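Local coordinates for NAD-dependent formate dehydrogenase gamma subunit (Cupriavidus necator, PDB 6VW7), which carries a [2Fe-2S] cluster as the thioredoxin-like gamma subunit of a cytosolic NAD-dependent formate dehydrogenase, probably serving electron transfer between formate and NAD(+), at residues G29-I34 with H65-F70. Numbering follows the deposited sequence.
Sequences GALLPI and HGVITF
Val67 puts both of its methyls against Leu31 and Leu32 of helix 31-42. Leu31 meets it tip to tip: its CD2 lies 3.8 Å from Val67 CG2 and 3.9 Å from Val67 CG1, so this one leucine methyl sits against both arms of the valine fork. Leu32 comes in obliquely and adds a single touch, CD1 to Val67 CG1 at 3.9 Å. Its side chain does not start out pointing at helix 61-70; a chi1 of -97°, away from the staggered values, swings the branch so that CD1 comes nearer to Val67. Leu31 takes the simpler course, its CG anti to the backbone N (chi1 -177°), and reaches straight across. The nearest CA atoms across the contact, those of Leu32 and Val67, are 8.4 Å apart, and the side-chain methyls fill the space between the backbones. Helices 31-42 and 61-70 both belong to the N-terminal helical bundle that precedes the thioredoxin-like [2Fe-2S] fold in complex I 24 kDa relatives, and the contact is remote from the cluster. Next out, Ile53 and Leu57 of helix 50-57 pack on Leu31, while Leu35, one turn further along helix 31-42, adds to the apolar surroundings of Val67. Gly284 of the beta subunit touches both Leu31 and Val67, and Ser281 of that chain packs on Leu32. Behind Val67, Thr69 N and Thr69 OG1 approach His65 O from opposite faces of its carbonyl plane, the hydroxyl at 3.1 Å.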
loop_
_atom_site.group_PDB
_atom_site.type_symbol
_atom_site.label_atom_id
_atom_site.label_comp_id
_atom_site.label_asym_id
_atom_site.label_seq_id
_atom_site.Cartn_x
_atom_site.Cartn_y
_atom_site.Cartn_z
ATOM N N GLY A 29 -23.986 1.514 -0.757
ATOM C CA GLY A 29 -23.053 1.134 -1.805
ATOM C C GLY A 29 -22.762 -0.357 -1.823
ATOM O O GLY A 29 -21.609 -0.780 -1.916
ATOM N N ALA A 30 -23.824 -1.167 -1.806
ATOM C CA ALA A 30 -23.698 -2.609 -1.632
ATOM C C ALA A 30 -23.109 -3.340 -2.837
ATOM O O ALA A 30 -22.719 -4.495 -2.678
ATOM C CB ALA A 30 -25.090 -3.201 -1.329
ATOM N N LEU A 31 -23.037 -2.722 -4.022
ATOM C CA LEU A 31 -22.740 -3.497 -5.229
ATOM C C LEU A 31 -21.375 -4.183 -5.150
ATOM O O LEU A 31 -21.273 -5.386 -5.420
ATOM C CB LEU A 31 -22.839 -2.628 -6.482
ATOM C CG LEU A 31 -22.612 -3.378 -7.797
ATOM C CD1 LEU A 31 -23.400 -4.684 -7.816
ATOM C CD2 LEU A 31 -23.008 -2.510 -8.996
ATOM N N LEU A 32 -20.302 -3.433 -4.828
ATOM C CA LEU A 32 -18.980 -4.062 -4.753
ATOM C C LEU A 32 -18.880 -5.124 -3.658
ATOM O O LEU A 32 -18.255 -6.167 -3.916
ATOM C CB LEU A 32 -17.871 -3.008 -4.582
ATOM C CG LEU A 32 -17.189 -2.614 -5.896
ATOM C CD1 LEU A 32 -18.143 -1.792 -6.726
ATOM C CD2 LEU A 32 -15.854 -1.841 -5.697
ATOM N N PRO A 33 -19.361 -4.907 -2.415
ATOM C CA PRO A 33 -19.377 -6.029 -1.450
ATOM C C PRO A 33 -20.142 -7.234 -1.963
ATOM O O PRO A 33 -19.759 -8.381 -1.686
ATOM C CB PRO A 33 -20.034 -5.418 -0.207
ATOM C CG PRO A 33 -19.605 -3.930 -0.291
ATOM C CD PRO A 33 -19.700 -3.620 -1.766
ATOM N N ILE A 34 -21.233 -7.009 -2.698
ATOM C CA ILE A 34 -21.989 -8.132 -3.253
ATOM C C ILE A 34 -21.150 -8.866 -4.291
ATOM O O ILE A 34 -21.039 -10.097 -4.268
ATOM C CB ILE A 34 -23.321 -7.641 -3.852
ATOM C CG1 ILE A 34 -24.303 -7.281 -2.742
ATOM C CG2 ILE A 34 -23.913 -8.683 -4.804
ATOM C CD1 ILE A 34 -25.606 -6.651 -3.240
ATOM N N HIS A 65 -23.611 -4.620 -15.041
ATOM C CA HIS A 65 -22.618 -5.186 -15.945
ATOM C C HIS A 65 -21.461 -4.214 -16.179
ATOM O O HIS A 65 -20.300 -4.636 -16.288
ATOM C CB HIS A 65 -23.280 -5.588 -17.266
ATOM C CG HIS A 65 -22.325 -6.157 -18.265
ATOM N ND1 HIS A 65 -21.860 -5.437 -19.344
ATOM C CD2 HIS A 65 -21.735 -7.374 -18.341
ATOM C CE1 HIS A 65 -21.031 -6.187 -20.047
ATOM N NE2 HIS A 65 -20.936 -7.366 -19.460
ATOM N N GLY A 66 -21.743 -2.913 -16.225
ATOM C CA GLY A 66 -20.673 -1.946 -16.430
ATOM C C GLY A 66 -19.701 -1.897 -15.263
ATOM O O GLY A 66 -18.496 -1.701 -15.450
ATOM N N VAL A 67 -20.207 -2.080 -14.042
ATOM C CA VAL A 67 -19.324 -2.152 -12.881
ATOM C C VAL A 67 -18.453 -3.402 -12.951
ATOM O O VAL A 67 -17.231 -3.337 -12.771
ATOM C CB VAL A 67 -20.155 -2.095 -11.585
ATOM C CG1 VAL A 67 -19.308 -2.476 -10.344
ATOM C CG2 VAL A 67 -20.791 -0.699 -11.437
ATOM N N ILE A 68 -19.066 -4.557 -13.241
ATOM C CA ILE A 68 -18.307 -5.801 -13.345
ATOM C C ILE A 68 -17.201 -5.659 -14.379
ATOM O O ILE A 68 -16.055 -6.074 -14.152
ATOM C CB ILE A 68 -19.246 -6.975 -13.685
ATOM C CG1 ILE A 68 -20.232 -7.234 -12.544
ATOM C CG2 ILE A 68 -18.444 -8.226 -13.974
ATOM C CD1 ILE A 68 -21.413 -8.142 -12.948
ATOM N N THR A 69 -17.521 -5.046 -15.523
ATOM C CA THR A 69 -16.555 -4.879 -16.600
ATOM C C THR A 69 -15.464 -3.869 -16.253
ATOM O O THR A 69 -14.313 -4.033 -16.674
ATOM C CB THR A 69 -17.297 -4.459 -17.876
ATOM O OG1 THR A 69 -18.094 -5.558 -18.335
ATOM C CG2 THR A 69 -16.334 -4.055 -18.969
ATOM N N PHE A 70 -15.795 -2.835 -15.480
ATOM C CA PHE A 70 -14.825 -1.780 -15.185
ATOM C C PHE A 70 -13.672 -2.296 -14.328
ATOM O O PHE A 70 -12.513 -1.927 -14.545
ATOM C CB PHE A 70 -15.536 -0.614 -14.482
ATOM C CG PHE A 70 -14.627 0.567 -14.158
ATOM C CD1 PHE A 70 -14.448 1.589 -15.082
ATOM C CD2 PHE A 70 -13.982 0.657 -12.928
ATOM C CE1 PHE A 70 -13.618 2.673 -14.793
ATOM C CE2 PHE A 70 -13.159 1.737 -12.625
ATOM C CZ PHE A 70 -12.976 2.755 -13.573
#